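Local coordinates for protein LbpB B-lobe (Moraxella bovis, PDB 3UAQ) that probably captures host lactoferrin at the bacterial surface as a lipoprotein, the domain here being its N-lobe with a handle and a beta barrel, at residues 177-189 against 206-220. Sequence-based numbering, arbitrary orientation.
Sequences WDFVTDVKRERES and YKMDSGFGDEVGATS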
loop_
_atom_site.group_PDB
_atom_site.type_symbol
_atom_site.label_atom_id
_atom_site.label_comp_id
_atom_site.label_asym_id
_atom_site.label_seq_id
_atom_site.Cartn_x
_atom_site.Cartn_y
_atom_site.Cartn_z
ATOM N N TRP A 177 -13.618 -6.212 6.341
ATOM C CA TRP A 177 -14.303 -5.062 6.928
ATOM C C TRP A 177 -13.400 -4.417 7.982
ATOM O O TRP A 177 -12.465 -5.052 8.484
ATOM C CB TRP A 177 -15.643 -5.478 7.547
ATOM C CG TRP A 177 -15.511 -6.458 8.691
ATOM C CD1 TRP A 177 -15.064 -7.748 8.619
ATOM C CD2 TRP A 177 -15.853 -6.232 10.068
ATOM N NE1 TRP A 177 -15.092 -8.333 9.862
ATOM C CE2 TRP A 177 -15.573 -7.426 10.772
ATOM C CE3 TRP A 177 -16.359 -5.134 10.779
ATOM C CZ2 TRP A 177 -15.785 -7.557 12.147
ATOM C CZ3 TRP A 177 -16.568 -5.263 12.150
ATOM C CH2 TRP A 177 -16.283 -6.467 12.816
ATOM N N ASP A 178 -13.678 -3.151 8.291
ATOM C CA ASP A 178 -13.000 -2.420 9.353
ATOM C C ASP A 178 -14.056 -1.680 10.161
ATOM O O ASP A 178 -15.189 -1.486 9.695
ATOM C CB ASP A 178 -12.012 -1.404 8.772
ATOM C CG ASP A 178 -10.783 -2.054 8.164
ATOM O OD1 ASP A 178 -9.917 -2.526 8.934
ATOM O OD2 ASP A 178 -10.675 -2.076 6.917
ATOM N N PHE A 179 -13.688 -1.252 11.365
ATOM C CA PHE A 179 -14.640 -0.582 12.234
ATOM C C PHE A 179 -13.985 0.400 13.202
ATOM O O PHE A 179 -12.803 0.267 13.551
ATOM C CB PHE A 179 -15.412 -1.622 13.042
ATOM C CG PHE A 179 -14.570 -2.336 14.058
ATOM C CD1 PHE A 179 -13.858 -3.471 13.707
ATOM C CD2 PHE A 179 -14.471 -1.861 15.362
ATOM C CE1 PHE A 179 -13.070 -4.134 14.641
ATOM C CE2 PHE A 179 -13.685 -2.518 16.297
ATOM C CZ PHE A 179 -12.984 -3.657 15.935
ATOM N N VAL A 180 -14.770 1.379 13.640
ATOM C CA VAL A 180 -14.392 2.219 14.760
ATOM C C VAL A 180 -15.592 2.350 15.669
ATOM O O VAL A 180 -16.721 2.526 15.204
ATOM C CB VAL A 180 -13.913 3.618 14.311
ATOM C CG1 VAL A 180 -15.013 4.351 13.552
ATOM C CG2 VAL A 180 -13.466 4.428 15.513
ATOM N N THR A 181 -15.344 2.239 16.969
ATOM C CA THR A 181 -16.415 2.255 17.957
ATOM C C THR A 181 -16.537 3.641 18.546
ATOM O O THR A 181 -15.719 4.517 18.272
ATOM C CB THR A 181 -16.126 1.304 19.127
ATOM O OG1 THR A 181 -15.117 1.880 19.968
ATOM C CG2 THR A 181 -15.659 -0.061 18.627
ATOM N N ASP A 182 -17.552 3.833 19.378
ATOM C CA ASP A 182 -17.638 5.036 20.193
ATOM C C ASP A 182 -16.546 4.971 21.248
ATOM O O ASP A 182 -15.729 4.048 21.243
ATOM C CB ASP A 182 -19.010 5.128 20.857
ATOM C CG ASP A 182 -19.305 3.933 21.750
ATOM O OD1 ASP A 182 -18.493 2.978 21.769
ATOM O OD2 ASP A 182 -20.354 3.940 22.431
ATOM N N VAL A 183 -16.519 5.945 22.148
ATOM C CA VAL A 183 -15.572 5.889 23.252
ATOM C C VAL A 183 -16.224 6.205 24.594
ATOM O O VAL A 183 -16.904 7.223 24.747
ATOM C CB VAL A 183 -14.337 6.785 23.006
ATOM C CG1 VAL A 183 -14.653 7.868 21.999
ATOM C CG2 VAL A 183 -13.824 7.370 24.313
ATOM N N LYS A 184 -16.011 5.309 25.555
ATOM C CA LYS A 184 -16.489 5.494 26.918
ATOM C C LYS A 184 -15.383 5.187 27.923
ATOM O O LYS A 184 -14.628 4.228 27.756
ATOM C CB LYS A 184 -17.694 4.598 27.190
ATOM C CG LYS A 184 -18.851 4.790 26.231
ATOM C CD LYS A 184 -20.120 4.189 26.804
ATOM C CE LYS A 184 -20.309 4.652 28.247
ATOM N NZ LYS A 184 -21.485 4.039 28.926
ATOM N N ARG A 185 -15.291 6.005 28.966
ATOM C CA ARG A 185 -14.304 5.789 30.011
ATOM C C ARG A 185 -14.615 4.470 30.703
ATOM O O ARG A 185 -13.720 3.666 30.977
ATOM C CB ARG A 185 -14.350 6.934 31.030
ATOM C CG ARG A 185 -13.007 7.263 31.691
ATOM C CD ARG A 185 -13.106 7.294 33.208
ATOM N NE ARG A 185 -14.453 7.628 33.656
ATOM C CZ ARG A 185 -14.877 7.494 34.908
ATOM N NH1 ARG A 185 -14.053 7.036 35.844
ATOM N NH2 ARG A 185 -16.126 7.817 35.221
ATOM N N GLU A 186 -15.901 4.256 30.971
ATOM C CA GLU A 186 -16.354 3.077 31.700
ATOM C C GLU A 186 -17.491 2.362 30.977
ATOM O O GLU A 186 -18.594 2.898 30.853
ATOM C CB GLU A 186 -16.794 3.458 33.116
ATOM C CG GLU A 186 -15.676 3.457 34.145
ATOM C CD GLU A 186 -16.206 3.561 35.560
ATOM O OE1 GLU A 186 -17.444 3.578 35.732
ATOM O OE2 GLU A 186 -15.389 3.622 36.499
ATOM N N ARG A 187 -17.217 1.142 30.516
ATOM C CA ARG A 187 -18.202 0.367 29.761
ATOM C C ARG A 187 -18.814 -0.787 30.548
ATOM O O ARG A 187 -20.028 -0.998 30.506
ATOM C CB ARG A 187 -17.593 -0.184 28.471
ATOM C CG ARG A 187 -17.354 0.857 27.395
ATOM C CD ARG A 187 -16.820 0.213 26.130
ATOM N NE ARG A 187 -16.273 1.206 25.212
ATOM C CZ ARG A 187 -16.949 1.740 24.199
ATOM N NH1 ARG A 187 -18.203 1.374 23.971
ATOM N NH2 ARG A 187 -16.372 2.640 23.413
ATOM N N GLU A 188 -17.977 -1.549 31.245
ATOM C CA GLU A 188 -18.455 -2.709 31.986
ATOM C C GLU A 188 -17.907 -2.706 33.398
ATOM O O GLU A 188 -16.831 -2.164 33.664
ATOM C CB GLU A 188 -18.118 -4.013 31.255
ATOM C CG GLU A 188 -18.965 -4.248 30.003
ATOM C CD GLU A 188 -20.453 -4.343 30.303
ATOM O OE1 GLU A 188 -20.816 -4.773 31.420
ATOM O OE2 GLU A 188 -21.259 -3.989 29.417
ATOM N N SER A 189 -18.663 -3.313 34.304
ATOM C CA SER A 189 -18.411 -3.139 35.724
ATOM C C SER A 189 -18.419 -4.462 36.475
ATOM O O SER A 189 -17.847 -4.572 37.564
ATOM C CB SER A 189 -19.455 -2.191 36.312
ATOM O OG SER A 189 -19.007 -1.629 37.529
ATOM N N TYR A 206 -11.256 -6.211 26.069
ATOM C CA TYR A 206 -11.813 -6.142 24.724
ATOM C C TYR A 206 -10.854 -6.667 23.663
ATOM O O TYR A 206 -11.171 -6.633 22.469
ATOM C CB TYR A 206 -12.213 -4.705 24.393
ATOM C CG TYR A 206 -13.487 -4.251 25.084
ATOM C CD1 TYR A 206 -13.444 -3.592 26.306
ATOM C CD2 TYR A 206 -14.732 -4.477 24.509
ATOM C CE1 TYR A 206 -14.605 -3.171 26.939
ATOM C CE2 TYR A 206 -15.898 -4.061 25.134
ATOM C CZ TYR A 206 -15.832 -3.407 26.350
ATOM O OH TYR A 206 -16.996 -2.991 26.973
ATOM N N LYS A 207 -9.693 -7.159 24.100
ATOM C CA LYS A 207 -8.633 -7.614 23.188
ATOM C C LYS A 207 -8.184 -6.490 22.249
ATOM O O LYS A 207 -7.842 -6.734 21.086
ATOM C CB LYS A 207 -9.068 -8.838 22.373
ATOM C CG LYS A 207 -9.723 -9.952 23.187
ATOM C CD LYS A 207 -8.887 -10.340 24.394
ATOM C CE LYS A 207 -9.685 -11.198 25.372
ATOM N NZ LYS A 207 -9.016 -11.327 26.700
ATOM N N MET A 208 -8.196 -5.263 22.766
ATOM C CA MET A 208 -7.716 -4.101 22.029
ATOM C C MET A 208 -6.405 -3.623 22.632
ATOM O O MET A 208 -6.122 -3.877 23.802
ATOM C CB MET A 208 -8.747 -2.968 22.079
ATOM C CG MET A 208 -9.985 -3.205 21.221
ATOM S SD MET A 208 -9.664 -2.936 19.459
ATOM C CE MET A 208 -11.145 -3.621 18.738
ATOM N N ASP A 209 -5.596 -2.937 21.835
ATOM C CA ASP A 209 -4.410 -2.302 22.384
ATOM C C ASP A 209 -4.851 -1.270 23.406
ATOM O O ASP A 209 -5.980 -0.782 23.348
ATOM C CB ASP A 209 -3.581 -1.648 21.280
ATOM C CG ASP A 209 -2.893 -2.665 20.395
ATOM O OD1 ASP A 209 -1.967 -3.353 20.882
ATOM O OD2 ASP A 209 -3.275 -2.769 19.212
ATOM N N SER A 210 -3.970 -0.952 24.350
ATOM C CA SER A 210 -4.310 -0.020 25.422
ATOM C C SER A 210 -4.778 1.332 24.903
ATOM O O SER A 210 -4.236 1.866 23.935
ATOM C CB SER A 210 -3.139 0.169 26.385
ATOM O OG SER A 210 -3.290 -0.651 27.531
ATOM N N GLY A 211 -5.799 1.876 25.557
ATOM C CA GLY A 211 -6.295 3.198 25.227
ATOM C C GLY A 211 -7.367 3.171 24.155
ATOM O O GLY A 211 -8.112 4.143 23.987
ATOM N N PHE A 212 -7.443 2.064 23.420
ATOM C CA PHE A 212 -8.450 1.921 22.370
ATOM C C PHE A 212 -9.796 1.412 22.890
ATOM O O PHE A 212 -9.954 0.223 23.183
ATOM C CB PHE A 212 -7.927 1.020 21.254
ATOM C CG PHE A 212 -7.021 1.727 20.301
ATOM C CD1 PHE A 212 -7.525 2.282 19.139
ATOM C CD2 PHE A 212 -5.671 1.863 20.574
ATOM C CE1 PHE A 212 -6.698 2.949 18.256
ATOM C CE2 PHE A 212 -4.838 2.530 19.695
ATOM C CZ PHE A 212 -5.353 3.076 18.534
ATOM N N GLY A 213 -10.759 2.327 22.986
ATOM C CA GLY A 213 -12.090 2.022 23.473
ATOM C C GLY A 213 -12.506 3.021 24.536
ATOM O O GLY A 213 -13.700 3.287 24.723
ATOM N N ASP A 214 -11.516 3.574 25.232
ATOM C CA ASP A 214 -11.759 4.495 26.343
ATOM C C ASP A 214 -11.150 5.892 26.120
ATOM O O ASP A 214 -11.633 6.889 26.667
ATOM C CB ASP A 214 -11.221 3.897 27.646
ATOM C CG ASP A 214 -9.872 3.227 27.464
ATOM O OD1 ASP A 214 -9.314 3.295 26.345
ATOM O OD2 ASP A 214 -9.362 2.629 28.437
ATOM N N GLU A 215 -10.086 5.960 25.328
ATOM C CA GLU A 215 -9.467 7.241 25.001
ATOM C C GLU A 215 -9.601 7.557 23.505
ATOM O O GLU A 215 -9.789 8.713 23.118
ATOM C CB GLU A 215 -7.999 7.252 25.429
ATOM C CG GLU A 215 -7.804 6.972 26.908
ATOM C CD GLU A 215 -6.342 6.855 27.293
ATOM O OE1 GLU A 215 -5.485 6.805 26.385
ATOM O OE2 GLU A 215 -6.047 6.809 28.506
ATOM N N VAL A 216 -9.484 6.528 22.670
ATOM C CA VAL A 216 -9.808 6.647 21.253
ATOM C C VAL A 216 -10.844 5.584 20.919
ATOM O O VAL A 216 -10.909 4.556 21.592
ATOM C CB VAL A 216 -8.574 6.438 20.363
ATOM C CG1 VAL A 216 -8.834 6.973 18.965
ATOM C CG2 VAL A 216 -7.362 7.128 20.966
ATOM N N GLY A 217 -11.659 5.827 19.898
ATOM C CA GLY A 217 -12.573 4.803 19.428
ATOM C C GLY A 217 -11.808 3.556 19.013
ATOM O O GLY A 217 -10.849 3.636 18.235
ATOM N N ALA A 218 -12.224 2.398 19.520
ATOM C CA ALA A 218 -11.534 1.148 19.201
ATOM C C ALA A 218 -11.648 0.807 17.712
ATOM O O ALA A 218 -12.635 1.154 17.060
ATOM C CB ALA A 218 -12.074 0.007 20.055
ATOM N N THR A 219 -10.641 0.117 17.182
ATOM C CA THR A 219 -10.533 -0.101 15.741
ATOM C C THR A 219 -10.137 -1.517 15.360
ATOM O O THR A 219 -9.659 -2.291 16.196
ATOM C CB THR A 219 -9.479 0.813 15.141
ATOM O OG1 THR A 219 -8.238 0.602 15.824
ATOM C CG2 THR A 219 -9.890 2.273 15.276
ATOM N N SER A 220 -10.320 -1.843 14.083
ATOM C CA SER A 220 -9.902 -3.136 13.566
ATOM C C SER A 220 -8.411 -3.320 13.819
ATOM O O SER A 220 -7.989 -4.303 14.433
ATOM C CB SER A 220 -10.209 -3.247 12.069
ATOM O OG SER A 220 -10.775 -2.054 11.553
#
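S220 and its neighbour T219 pass their backbone over one face of the F179 ring where a long loop runs against the edge of a barrel strand, a worked example of irregular chain held against a strand by scattered backbone and hydroxyl bonds, with a single beta bridge. S220 N lies 3.6 Å above the ring plane of F179, offset toward the rim. The M208 side chain runs head-on to that of F179 and puts CE at the ring edge, 3.4 Å from F179 CZ. With F179 CG between the backbone N and the carbonyl carbon (chi1 69°), the ring swings to the loop side, into reach of both; F301 packs edge-to-face with it.

The S220 hydroxyl works both ways: OG gives its hydrogen to the anti lone pair of D178 OD1 (2.8 Å) and accepts from F179 N (3.0 Å). Farther on, T181 and A218 are paired twice, T181 N to A218 O and A218 N to T181 OG1, while T181 OG1 donates to D182 O. Only V180 and T219 form a beta bridge.

Y206 crosses R187 at about a right angle, its OH 3.2 Å from R187 CB, and stacks on F300. The extended R187 chain carries its guanidinium to G213 O, which NH2 meets in plane on a lone pair at 3.0 Å; K184 N shares that oxygen. NH1 and NH2 both grip D182 OD1.

Held this way, the loop has A218 O and G213 O met by strand amides and an arginine, and A218 N by the T181 hydroxyl, while its S220 hydroxyl bonds the strand in return. The salt bridge to D182 probably fixes the rotation of R187 and directs it at G213 O, tying the 206-220 loop to the chain that follows the strand.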